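Local atomic coordinates of rhomboid protease GlpG (Haemophilus influenzae, PDB entry 2NR9), a protein that acts as a rhomboid-family intramembrane serine protease, probably cleaving type-1 transmembrane domains within the inner membrane by means of a serine-histidine dyad. Residues A[14-19]-A[72-77]; A[56-61]-A[91-96]; A[78-81]-A[87-90]; A[124-129]-A[135-140]. The protein carries 2 engineered substitutions. All coordinates share one frame; numbering follows the deposited sequence. Where two conformers were deposited one is given.

Contact 1: A[14-19]-A[72-77]; sequences ILTALC and WFFIFG
Leu15 and Thr16 meet Phe73 and Phe74 in the rhomboid transmembrane bundle, where segments 14-19 and 72-77, on helices 10-27 and 63-84, run antiparallel. The short axes make an angle of 173° and come within 10.3 Å of each other, a gap filled from both helices, by Leu15 and Thr16 on one and the phenyl rings on the other. Phe73 does most of the reaching. Its ring swings away from its own backbone N (chi1 -180°) and meets the isobutyl group of Leu15 at a slant: Leu15 CD1 lies 3.6 Å from Phe73 CZ, while Leu15 CB sits 3.8 Å from Phe73 CE2. The same ring extends beyond the pair to Leu115, the residue before the nucleophile Ser116, whose side chain is about 9 Å from that of Phe73. Phe74 approaches Thr16 crosswise and also packs on Thr12 and Leu13 of helix 10-27, with a bound detergent about 4 Å from its side chain. Thr16 stands between the two aromatics. Its hydroxyl is hydrogen-bonded to Thr12 O one turn back, and it lies at the edge of both rings, near their planes: Thr16 OG1 is 3.9 Å from Phe73 CD2 and 3.7 Å from Phe74 CD1.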
loop_
_atom_site.group_PDB
_atom_site.type_symbol
_atom_site.label_atom_id
_atom_site.label_comp_id
_atom_site.label_asym_id
_atom_site.label_seq_id
_atom_site.Cartn_x
_atom_site.Cartn_y
_atom_site.Cartn_z
ATOM N N ILE A 14 -8.443 -10.697 1.827
ATOM C CA ILE A 14 -9.321 -9.966 2.745
ATOM C C ILE A 14 -9.290 -8.454 2.506
ATOM O O ILE A 14 -10.330 -7.791 2.538
ATOM C CB ILE A 14 -8.981 -10.241 4.226
ATOM C CG1 ILE A 14 -9.437 -11.646 4.633
ATOM C CG2 ILE A 14 -9.656 -9.209 5.118
ATOM C CD1 ILE A 14 -9.187 -11.970 6.098
ATOM N N LEU A 15 -8.093 -7.905 2.296
ATOM C CA LEU A 15 -7.941 -6.462 2.073
ATOM C C LEU A 15 -8.507 -6.024 0.723
ATOM O O LEU A 15 -9.140 -4.964 0.609
ATOM C CB LEU A 15 -6.473 -6.040 2.214
ATOM C CG LEU A 15 -5.912 -6.084 3.637
ATOM C CD1 LEU A 15 -4.403 -5.846 3.644
ATOM C CD2 LEU A 15 -6.629 -5.072 4.532
ATOM N N THR A 16 -8.297 -6.840 -0.296
ATOM C CA THR A 16 -8.837 -6.537 -1.614
ATOM C C THR A 16 -10.367 -6.552 -1.569
ATOM O O THR A 16 -11.023 -5.589 -1.980
ATOM C CB THR A 16 -8.322 -7.530 -2.659
ATOM O OG1 THR A 16 -6.884 -7.530 -2.642
ATOM C CG2 THR A 16 -8.818 -7.156 -4.048
ATOM N N ALA A 17 -10.928 -7.615 -1.001
ATOM C CA ALA A 17 -12.383 -7.758 -0.899
ATOM C C ALA A 17 -13.032 -6.660 -0.040
ATOM O O ALA A 17 -14.164 -6.258 -0.296
ATOM C CB ALA A 17 -12.753 -9.144 -0.376
ATOM N N LEU A 18 -12.327 -6.203 0.992
ATOM C CA LEU A 18 -12.836 -5.116 1.838
ATOM C C LEU A 18 -12.931 -3.823 1.048
ATOM O O LEU A 18 -13.902 -3.069 1.182
ATOM C CB LEU A 18 -11.954 -4.902 3.074
ATOM C CG LEU A 18 -12.232 -5.758 4.307
ATOM C CD1 LEU A 18 -11.237 -5.434 5.408
ATOM C CD2 LEU A 18 -13.658 -5.530 4.796
ATOM N N CYS A 19 -11.893 -3.540 0.268
ATOM C CA CYS A 19 -11.876 -2.349 -0.573
ATOM C C CYS A 19 -13.032 -2.379 -1.555
ATOM O O CYS A 19 -13.737 -1.385 -1.717
ATOM C CB CYS A 19 -10.543 -2.209 -1.317
ATOM S SG CYS A 19 -9.143 -1.645 -0.280
ATOM N N TRP A 72 -2.420 -3.858 -8.660
ATOM C CA TRP A 72 -1.048 -3.831 -8.177
ATOM C C TRP A 72 -0.894 -4.423 -6.773
ATOM O O TRP A 72 0.059 -5.156 -6.511
ATOM C CB TRP A 72 -0.487 -2.408 -8.238
ATOM C CG TRP A 72 -0.165 -1.953 -9.630
ATOM C CD1 TRP A 72 -1.045 -1.499 -10.571
ATOM C CD2 TRP A 72 1.130 -1.908 -10.237
ATOM N NE1 TRP A 72 -0.376 -1.179 -11.728
ATOM C CE2 TRP A 72 0.961 -1.417 -11.547
ATOM C CE3 TRP A 72 2.418 -2.233 -9.799
ATOM C CZ2 TRP A 72 2.031 -1.251 -12.426
ATOM C CZ3 TRP A 72 3.479 -2.063 -10.671
ATOM C CH2 TRP A 72 3.280 -1.574 -11.969
ATOM N N PHE A 73 -1.827 -4.113 -5.875
ATOM C CA PHE A 73 -1.775 -4.667 -4.513
ATOM C C PHE A 73 -2.031 -6.173 -4.496
ATOM O O PHE A 73 -1.408 -6.902 -3.729
ATOM C CB PHE A 73 -2.766 -3.964 -3.572
ATOM C CG PHE A 73 -2.747 -4.505 -2.145
ATOM C CD1 PHE A 73 -1.758 -4.120 -1.256
ATOM C CD2 PHE A 73 -3.718 -5.401 -1.710
ATOM C CE1 PHE A 73 -1.738 -4.609 0.044
ATOM C CE2 PHE A 73 -3.699 -5.901 -0.413
ATOM C CZ PHE A 73 -2.716 -5.499 0.465
ATOM N N PHE A 74 -2.954 -6.640 -5.334
ATOM C CA PHE A 74 -3.269 -8.057 -5.345
ATOM C C PHE A 74 -2.061 -8.861 -5.810
ATOM O O PHE A 74 -1.664 -9.832 -5.167
ATOM C CB PHE A 74 -4.492 -8.349 -6.217
ATOM C CG PHE A 74 -4.999 -9.759 -6.091
ATOM C CD1 PHE A 74 -5.817 -10.124 -5.030
ATOM C CD2 PHE A 74 -4.649 -10.722 -7.023
ATOM C CE1 PHE A 74 -6.270 -11.433 -4.897
ATOM C CE2 PHE A 74 -5.101 -12.028 -6.897
ATOM C CZ PHE A 74 -5.916 -12.381 -5.832
ATOM N N ILE A 75 -1.438 -8.403 -6.892
ATOM C CA ILE A 75 -0.260 -9.057 -7.434
ATOM C C ILE A 75 0.949 -9.013 -6.499
ATOM O O ILE A 75 1.486 -10.054 -6.135
ATOM C CB ILE A 75 0.146 -8.456 -8.796
ATOM C CG1 ILE A 75 -0.903 -8.785 -9.860
ATOM C CG2 ILE A 75 1.512 -8.983 -9.220
ATOM C CD1 ILE A 75 -0.520 -8.322 -11.270
ATOM N N PHE A 76 1.368 -7.811 -6.103
ATOM C CA PHE A 76 2.579 -7.659 -5.285
ATOM C C PHE A 76 2.375 -7.848 -3.781
ATOM O O PHE A 76 3.285 -8.298 -3.081
ATOM C CB PHE A 76 3.315 -6.359 -5.620
ATOM C CG PHE A 76 3.788 -6.288 -7.057
ATOM C CD1 PHE A 76 2.972 -5.751 -8.044
ATOM C CD2 PHE A 76 5.006 -6.840 -7.430
ATOM C CE1 PHE A 76 3.384 -5.726 -9.376
ATOM C CE2 PHE A 76 5.429 -6.811 -8.761
ATOM C CZ PHE A 76 4.614 -6.260 -9.732
ATOM N N GLY A 77 1.200 -7.473 -3.284
ATOM C CA GLY A 77 0.856 -7.740 -1.899
ATOM C C GLY A 77 0.812 -9.250 -1.733
ATOM O O GLY A 77 1.257 -9.797 -0.715
#

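Contact 2: A[56-61]-A[91-96]; sequences HTLVHL and MLYVVA
The loop that leads from helix 52-55 into transmembrane helix 63-84 is tied to helix 86-108 through Thr57 and Tyr93. The phenol donates a hydrogen bond of 2.8 Å from Tyr93 OH to Thr57 OG1. Seen from the tyrosine, the threonine oxygen lies at the ring edge, near the ring plane, and on the CE1 side, with Thr57 OG1 3.4 Å from Tyr93 CE1. A torsion explains the placement: chi1 of 66° sets Thr57 OG1 between its backbone N and carbonyl carbon, from where it also hydrogen-bonds Ile54 O. A single hydroxyl thus accepts from the neighbouring helix and gives to the preceding short one. In the rhomboid fold this layer borders the catalytic centre. The Thr57 side chain is about 8 Å from that of the nucleophile Ser116, Tyr93 also packs on Leu115, and the backbone of His56 is hydrogen-bonded to Gly114 in the segment just before the nucleophile. Leu58 adds a second, apolar touch at about a right angle to the tyrosine, Leu58 CD1 lying 4.2 Å from Tyr93 CZ. The approach of the same methyl to the phenol oxygen is short and doubtful, and chi2 of the leucine (20°) is off a staggered value, so its exact placement should be read with caution. Leu58 further packs on Ile22 of helix 10-27 and Met38 of helix 31-38, and it touches a bound phospholipid fragment.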
loop_
_atom_site.group_PDB
_atom_site.type_symbol
_atom_site.label_atom_id
_atom_site.label_comp_id
_atom_site.label_asym_id
_atom_site.label_seq_id
_atom_site.Cartn_x
_atom_site.Cartn_y
_atom_site.Cartn_z
ATOM N N HIS A 56 -8.473 5.230 6.066
ATOM C CA HIS A 56 -8.504 6.060 4.865
ATOM C C HIS A 56 -8.079 5.291 3.609
ATOM O O HIS A 56 -8.407 5.689 2.488
ATOM C CB HIS A 56 -7.615 7.295 5.050
ATOM C CG HIS A 56 -6.198 6.969 5.420
ATOM N ND1 HIS A 56 -5.209 6.766 4.481
ATOM C CD2 HIS A 56 -5.610 6.788 6.628
ATOM C CE1 HIS A 56 -4.066 6.514 5.093
ATOM N NE2 HIS A 56 -4.286 6.503 6.396
ATOM N N THR A 57 -7.390 4.166 3.809
ATOM C CA THR A 57 -6.863 3.365 2.702
ATOM C C THR A 57 -7.906 2.455 2.062
ATOM O O THR A 57 -7.655 1.855 1.022
ATOM C CB THR A 57 -5.698 2.470 3.165
ATOM O OG1 THR A 57 -6.189 1.483 4.084
ATOM C CG2 THR A 57 -4.611 3.296 3.825
ATOM N N LEU A 58 -9.056 2.331 2.707
ATOM C CA LEU A 58 -10.118 1.446 2.240
ATOM C C LEU A 58 -11.162 2.145 1.362
ATOM O O LEU A 58 -12.113 1.511 0.899
ATOM C CB LEU A 58 -10.806 0.801 3.442
ATOM C CG LEU A 58 -10.264 -0.509 4.040
ATOM C CD1 LEU A 58 -8.816 -0.803 3.688
ATOM C CD2 LEU A 58 -10.520 -0.586 5.545
ATOM N N VAL A 59 -11.023 3.456 1.193
ATOM C CA VAL A 59 -11.961 4.228 0.393
ATOM C C VAL A 59 -11.324 4.664 -0.930
ATOM O O VAL A 59 -10.174 5.102 -0.961
ATOM C CB VAL A 59 -12.462 5.484 1.153
ATOM C CG1 VAL A 59 -13.483 6.247 0.312
ATOM C CG2 VAL A 59 -13.063 5.095 2.497
ATOM N N HIS A 60 -12.081 4.543 -2.015
ATOM C CA HIS A 60 -11.594 4.926 -3.329
ATOM C C HIS A 60 -12.526 5.933 -4.006
ATOM O O HIS A 60 -13.712 6.014 -3.681
ATOM C CB HIS A 60 -11.311 3.689 -4.187
ATOM C CG HIS A 60 -10.102 2.925 -3.739
ATOM N ND1 HIS A 60 -10.127 2.054 -2.668
ATOM C CD2 HIS A 60 -8.809 2.993 -4.138
ATOM C CE1 HIS A 60 -8.906 1.597 -2.446
ATOM N NE2 HIS A 60 -8.088 2.147 -3.328
ATOM N N LEU A 61 -11.969 6.730 -4.912
ATOM C CA LEU A 61 -12.703 7.849 -5.494
ATOM C C LEU A 61 -13.150 7.672 -6.948
ATOM O O LEU A 61 -13.901 8.494 -7.471
ATOM C CB LEU A 61 -11.898 9.137 -5.320
ATOM C CG LEU A 61 -11.404 9.371 -3.884
ATOM C CD1 LEU A 61 -10.463 10.566 -3.801
ATOM C CD2 LEU A 61 -12.571 9.528 -2.918
ATOM N N MET A 91 1.422 -6.284 8.696
ATOM C CA MET A 91 2.282 -5.257 9.310
ATOM C C MET A 91 2.665 -4.130 8.354
ATOM O O MET A 91 2.566 -2.948 8.699
ATOM C CB MET A 91 3.557 -5.891 9.885
ATOM C CG MET A 91 3.364 -6.639 11.200
ATOM S SD MET A 91 4.936 -7.282 11.842
ATOM C CE MET A 91 4.398 -8.045 13.371
ATOM N N LEU A 92 3.200 -4.487 7.194
ATOM C CA LEU A 92 3.536 -3.478 6.202
ATOM C C LEU A 92 2.293 -2.631 5.926
ATOM O O LEU A 92 2.377 -1.406 5.819
ATOM C CB LEU A 92 3.996 -4.138 4.898
ATOM C CG LEU A 92 5.383 -4.781 4.828
ATOM C CD1 LEU A 92 5.458 -5.748 3.655
ATOM C CD2 LEU A 92 6.464 -3.714 4.720
ATOM N N TYR A 93 1.126 -3.273 5.880
ATOM C CA TYR A 93 -0.127 -2.546 5.604
ATOM C C TYR A 93 -0.490 -1.534 6.692
ATOM O O TYR A 93 -0.813 -0.373 6.397
ATOM C CB TYR A 93 -1.298 -3.511 5.373
ATOM C CG TYR A 93 -2.646 -2.825 5.416
ATOM C CD1 TYR A 93 -3.100 -2.064 4.340
ATOM C CD2 TYR A 93 -3.447 -2.902 6.547
ATOM C CE1 TYR A 93 -4.323 -1.402 4.394
ATOM C CE2 TYR A 93 -4.675 -2.247 6.609
ATOM C CZ TYR A 93 -5.107 -1.501 5.532
ATOM O OH TYR A 93 -6.329 -0.859 5.593
ATOM N N VAL A 94 -0.506 -1.992 7.938
ATOM C CA VAL A 94 -0.847 -1.131 9.048
ATOM C C VAL A 94 0.116 0.057 9.140
ATOM O O VAL A 94 -0.312 1.205 9.250
ATOM C CB VAL A 94 -0.852 -1.907 10.398
ATOM C CG1 VAL A 94 -1.041 -0.949 11.548
ATOM C CG2 VAL A 94 -1.955 -2.965 10.408
ATOM N N VAL A 95 1.414 -0.235 9.052
ATOM C CA VAL A 95 2.470 0.775 9.185
ATOM C C VAL A 95 2.556 1.728 7.997
ATOM O O VAL A 95 2.691 2.942 8.174
ATOM C CB VAL A 95 3.848 0.119 9.440
ATOM C CG1 VAL A 95 4.975 1.132 9.248
ATOM C CG2 VAL A 95 3.895 -0.504 10.843
ATOM N N ALA A 96 2.524 1.189 6.786
ATOM C CA ALA A 96 2.514 2.048 5.611
ATOM C C ALA A 96 1.277 2.951 5.639
ATOM O O ALA A 96 1.378 4.154 5.415
ATOM C CB ALA A 96 2.551 1.233 4.344
#

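Contact 3: A[78-81]-A[87-90]; sequences GMIE and VKLL
Glu81 and Leu89 form the close side of a helical hairpin, in which helix 63-84 gives way almost at once to helix 86-108. Their backbones come together here, with Glu81 CA and Leu89 CA 5.6 Å apart. Leu89 crosses the glutamate at a slant and rests one methyl against it, Leu89 CD2 being 3.6 Å from Glu81 OE1 and 3.9 Å from Glu81 CB. Leu89 also packs on Ile11 and Thr12 of helix 10-27, which leaves this side buried. On the other side of the hairpin the fit is looser. The branch methyl of Ile80 meets the lysine stem across a wider gap, Ile80 CG2 to Lys88 CG being 4.1 Å, and the two side chains cross at about a right angle. Lys88 starts toward Ile80 and then turns off through two successive bends (chi2 and chi3 both 65°), so that its amine leaves the hairpin for a salt bridge with Asp183 of helix 166-191; the residue is partly exposed and touches a bound detergent. The two charges therefore go separate ways. Buried Glu81 is gripped by three hydrogen bonds, which join its OE1 to Thr12 OG1, and its OE2 to Ser86 OG and the backbone N of Ile11, partners that would suit an ionised carboxylate in a buried place.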
loop_
_atom_site.group_PDB
_atom_site.type_symbol
_atom_site.label_atom_id
_atom_site.label_comp_id
_atom_site.label_asym_id
_atom_site.label_seq_id
_atom_site.Cartn_x
_atom_site.Cartn_y
_atom_site.Cartn_z
ATOM N N GLY A 78 0.318 -9.927 -2.769
ATOM C CA GLY A 78 0.249 -11.390 -2.791
ATOM C C GLY A 78 1.630 -12.024 -2.792
ATOM O O GLY A 78 1.881 -12.972 -2.049
ATOM N N MET A 79 2.523 -11.522 -3.647
ATOM C CA MET A 79 3.906 -12.010 -3.660
ATOM C C MET A 79 4.495 -11.962 -2.262
ATOM O O MET A 79 5.122 -12.919 -1.816
ATOM C CB MET A 79 4.787 -11.175 -4.589
ATOM C CG MET A 79 4.548 -11.390 -6.058
ATOM S SD MET A 79 5.816 -10.557 -7.031
ATOM C CE MET A 79 5.163 -10.785 -8.692
ATOM N N ILE A 80 4.346 -10.815 -1.601
ATOM C CA ILE A 80 4.868 -10.635 -0.243
ATOM C C ILE A 80 4.272 -11.652 0.716
ATOM O O ILE A 80 4.993 -12.315 1.461
ATOM C CB ILE A 80 4.599 -9.202 0.297
ATOM C CG1 ILE A 80 5.404 -8.173 -0.497
ATOM C CG2 ILE A 80 4.955 -9.111 1.778
ATOM C CD1 ILE A 80 5.250 -6.751 0.016
ATOM N N GLU A 81 2.953 -11.786 0.693
ATOM C CA GLU A 81 2.294 -12.733 1.579
ATOM C C GLU A 81 2.776 -14.165 1.351
ATOM O O GLU A 81 3.114 -14.872 2.299
ATOM C CB GLU A 81 0.779 -12.658 1.438
ATOM C CG GLU A 81 0.054 -13.612 2.364
ATOM C CD GLU A 81 -1.375 -13.208 2.593
ATOM O OE1 GLU A 81 -1.930 -12.495 1.739
ATOM O OE2 GLU A 81 -1.944 -13.601 3.632
ATOM N N VAL A 87 1.693 -12.259 8.297
ATOM C CA VAL A 87 1.963 -11.264 9.332
ATOM C C VAL A 87 2.740 -10.088 8.737
ATOM O O VAL A 87 2.417 -8.917 8.978
ATOM C CB VAL A 87 2.756 -11.872 10.504
ATOM C CG1 VAL A 87 3.250 -10.783 11.429
ATOM C CG2 VAL A 87 1.901 -12.878 11.259
ATOM N N LYS A 88 3.736 -10.416 7.924
ATOM C CA LYS A 88 4.558 -9.418 7.261
ATOM C C LYS A 88 3.705 -8.458 6.431
ATOM O O LYS A 88 3.877 -7.241 6.506
ATOM C CB LYS A 88 5.601 -10.103 6.370
ATOM C CG LYS A 88 6.505 -9.147 5.606
ATOM C CD LYS A 88 7.388 -8.349 6.550
ATOM C CE LYS A 88 8.370 -9.256 7.281
ATOM N NZ LYS A 88 9.165 -8.510 8.299
ATOM N N LEU A 89 2.795 -9.007 5.632
ATOM C CA LEU A 89 1.925 -8.176 4.801
ATOM C C LEU A 89 1.002 -7.308 5.662
ATOM O O LEU A 89 0.873 -6.097 5.433
ATOM C CB LEU A 89 1.093 -9.036 3.851
ATOM C CG LEU A 89 0.137 -8.237 2.957
ATOM C CD1 LEU A 89 0.910 -7.233 2.090
ATOM C CD2 LEU A 89 -0.705 -9.161 2.102
ATOM N N LEU A 90 0.391 -7.921 6.674
ATOM C CA LEU A 90 -0.524 -7.204 7.550
ATOM C C LEU A 90 0.219 -6.018 8.175
ATOM O O LEU A 90 -0.268 -4.891 8.147
ATOM C CB LEU A 90 -1.060 -8.130 8.647
ATOM C CG LEU A 90 -2.527 -7.933 9.067
ATOM C CD1 LEU A 90 -2.784 -8.556 10.441
ATOM C CD2 LEU A 90 -2.928 -6.468 9.059
#

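Contact 4: A[124-129]-A[135-140]; sequences GYVFIR and HLFDLP
Tyr125 OH is shared by two polar groups: it is hydrogen-bonded to Asp183 of helix 166-191, and Arg129, the residue whose stem meets Phe137, sends it a weak bond of 3.5 Å from Arg129 NE with an N-H...O angle of 157°. A bend at chi2 (-73°) folds the arginine back along its own helix to make this link, one turn away. The root of the side chain, at CB, meets the loop that follows the helix. Phe137 inserts its ring so that Arg129 CB lies at the ring edge, near its plane, 3.9 Å from Phe137 CE1. Val126 comes at the same corner from another direction, over one face of the ring, with Val126 CG1 4.4 Å from Phe137 CE1. Leu136 reaches farther along the arginine, crossing it at about a right angle, and brings Leu136 CD2 to 3.9 Å from Arg129 NH1. The contact thus folds the loop 135-140, predicted to be cytoplasmic, back onto the end of helix 116-131. Helix 63-84 packs beside it, with Ile80 on Val126 and Phe84 on both Arg129 and Leu136, while helix 166-191 supplies Asp183.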
loop_
_atom_site.group_PDB
_atom_site.type_symbol
_atom_site.label_atom_id
_atom_site.label_comp_id
_atom_site.label_asym_id
_atom_site.label_seq_id
_atom_site.Cartn_x
_atom_site.Cartn_y
_atom_site.Cartn_z
ATOM N N GLY A 124 7.917 -0.901 -3.163
ATOM C CA GLY A 124 9.236 -0.579 -2.638
ATOM C C GLY A 124 9.873 -1.774 -1.944
ATOM O O GLY A 124 11.063 -2.037 -2.106
ATOM N N TYR A 125 9.075 -2.488 -1.153
ATOM C CA TYR A 125 9.555 -3.659 -0.425
ATOM C C TYR A 125 10.026 -4.755 -1.375
ATOM O O TYR A 125 11.133 -5.270 -1.246
ATOM C CB TYR A 125 8.459 -4.208 0.481
ATOM C CG TYR A 125 8.943 -5.261 1.439
ATOM C CD1 TYR A 125 9.441 -4.910 2.679
ATOM C CD2 TYR A 125 8.924 -6.606 1.095
ATOM C CE1 TYR A 125 9.895 -5.861 3.560
ATOM C CE2 TYR A 125 9.378 -7.571 1.974
ATOM C CZ TYR A 125 9.859 -7.191 3.205
ATOM O OH TYR A 125 10.317 -8.138 4.085
ATOM N N VAL A 126 9.174 -5.105 -2.329
ATOM C CA VAL A 126 9.498 -6.135 -3.304
ATOM C C VAL A 126 10.713 -5.749 -4.143
ATOM O O VAL A 126 11.589 -6.579 -4.398
ATOM C CB VAL A 126 8.305 -6.419 -4.233
ATOM C CG1 VAL A 126 8.712 -7.375 -5.354
ATOM C CG2 VAL A 126 7.134 -6.977 -3.435
ATOM N N PHE A 127 10.773 -4.477 -4.536
ATOM C CA PHE A 127 11.872 -3.949 -5.361
ATOM C C PHE A 127 13.262 -4.162 -4.767
ATOM O O PHE A 127 14.144 -4.706 -5.428
ATOM C CB PHE A 127 11.663 -2.456 -5.665
ATOM C CG PHE A 127 12.851 -1.800 -6.343
ATOM C CD1 PHE A 127 12.977 -1.813 -7.725
ATOM C CD2 PHE A 127 13.842 -1.185 -5.593
ATOM C CE1 PHE A 127 14.070 -1.219 -8.346
ATOM C CE2 PHE A 127 14.938 -0.596 -6.207
ATOM C CZ PHE A 127 15.050 -0.611 -7.585
ATOM N N ILE A 128 13.478 -3.668 -3.549
ATOM C CA ILE A 128 14.791 -3.797 -2.906
ATOM C C ILE A 128 15.092 -5.224 -2.468
ATOM O O ILE A 128 16.253 -5.627 -2.394
ATOM C CB ILE A 128 14.965 -2.826 -1.717
ATOM C CG1 ILE A 128 13.769 -2.911 -0.770
ATOM C CG2 ILE A 128 15.144 -1.407 -2.211
ATOM C CD1 ILE A 128 13.699 -4.188 0.007
ATOM N N ARG A 129 14.051 -5.965 -2.104
ATOM C CA ARG A 129 14.216 -7.368 -1.755
ATOM C C ARG A 129 14.714 -8.135 -2.967
ATOM O O ARG A 129 15.684 -8.881 -2.885
ATOM C CB ARG A 129 12.899 -7.958 -1.260
ATOM C CG ARG A 129 12.691 -7.855 0.236
ATOM C CD ARG A 129 13.594 -8.836 0.960
ATOM N NE ARG A 129 13.062 -9.189 2.269
ATOM C CZ ARG A 129 13.535 -10.167 3.030
ATOM N NH1 ARG A 129 14.559 -10.903 2.613
ATOM N NH2 ARG A 129 12.976 -10.418 4.204
ATOM N N HIS A 135 16.352 -13.890 -5.266
ATOM C CA HIS A 135 16.064 -15.320 -5.333
ATOM C C HIS A 135 14.582 -15.545 -5.106
ATOM O O HIS A 135 13.874 -16.051 -5.976
ATOM C CB HIS A 135 16.865 -16.095 -4.284
ATOM C CG HIS A 135 18.322 -16.209 -4.598
ATOM N ND1 HIS A 135 18.799 -16.993 -5.626
ATOM C CD2 HIS A 135 19.410 -15.679 -3.993
ATOM C CE1 HIS A 135 20.117 -16.918 -5.658
ATOM N NE2 HIS A 135 20.514 -16.128 -4.678
ATOM N N LEU A 136 14.121 -15.159 -3.923
ATOM C CA LEU A 136 12.724 -15.296 -3.545
ATOM C C LEU A 136 11.751 -14.699 -4.564
ATOM O O LEU A 136 10.535 -14.783 -4.394
ATOM C CB LEU A 136 12.501 -14.721 -2.143
ATOM C CG LEU A 136 13.442 -13.580 -1.741
ATOM C CD1 LEU A 136 13.328 -12.398 -2.686
ATOM C CD2 LEU A 136 13.202 -13.153 -0.303
ATOM N N PHE A 137 12.293 -14.113 -5.627
ATOM C CA PHE A 137 11.476 -13.566 -6.709
ATOM C C PHE A 137 12.114 -13.868 -8.061
ATOM O O PHE A 137 13.322 -14.087 -8.151
ATOM C CB PHE A 137 11.272 -12.057 -6.545
ATOM C CG PHE A 137 10.610 -11.668 -5.254
ATOM C CD1 PHE A 137 11.305 -10.950 -4.295
ATOM C CD2 PHE A 137 9.303 -12.040 -4.989
ATOM C CE1 PHE A 137 10.699 -10.587 -3.107
ATOM C CE2 PHE A 137 8.697 -11.689 -3.798
ATOM C CZ PHE A 137 9.398 -10.963 -2.857
ATOM N N ASP A 138 11.300 -13.866 -9.112
ATOM C CA ASP A 138 11.786 -14.166 -10.454
ATOM C C ASP A 138 11.325 -13.131 -11.478
ATOM O O ASP A 138 10.790 -13.483 -12.530
ATOM C CB ASP A 138 11.328 -15.564 -10.883
ATOM C CG ASP A 138 11.862 -16.658 -9.975
ATOM O OD1 ASP A 138 11.211 -17.719 -9.877
ATOM O OD2 ASP A 138 12.918 -16.449 -9.343
ATOM N N LEU A 139 11.534 -11.855 -11.166
ATOM C CA LEU A 139 11.155 -10.766 -12.067
ATOM C C LEU A 139 9.643 -10.539 -12.094
ATOM O O LEU A 139 8.866 -11.493 -12.025
ATOM C CB LEU A 139 11.666 -11.038 -13.486
ATOM C CG LEU A 139 13.179 -11.182 -13.663
ATOM C CD1 LEU A 139 13.517 -11.549 -15.099
ATOM C CD2 LEU A 139 13.893 -9.904 -13.251
ATOM N N PRO A 140 9.222 -9.266 -12.196
ATOM C CA PRO A 140 7.803 -8.903 -12.264
ATOM C C PRO A 140 7.130 -9.537 -13.479
ATOM O O PRO A 140 6.497 -10.586 -13.363
ATOM C CB PRO A 140 7.839 -7.376 -12.416
ATOM C CG PRO A 140 9.165 -6.971 -11.868
ATOM C CD PRO A 140 10.096 -8.081 -12.223
#

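How the contacts relate
The four contacts touch one another in a continuous series. Contact 1 joins contact 2 where Leu15 CD1 packs 3.9 Å from Tyr93 CG and Cys19 SG lies 3.9 Å from His60 CE1, and it meets contact 3 through Gly77 O and Leu89 CD2, 3.5 Å apart. Contact 3 passes on to contact 4, Ile80 CG1 lying 3.6 Å from Val126 CG2. Leu92 of contact 2, in the conformer given, also meets both, packing on Ile80 and on Tyr125. Contacts 2 and 4 have centres about 21 Å apart. Contacts 1 and 2 approach the catalytic dyad, Thr57 being about 10 Å from His169 between side chains, whereas contacts 3 and 4 lie away from it.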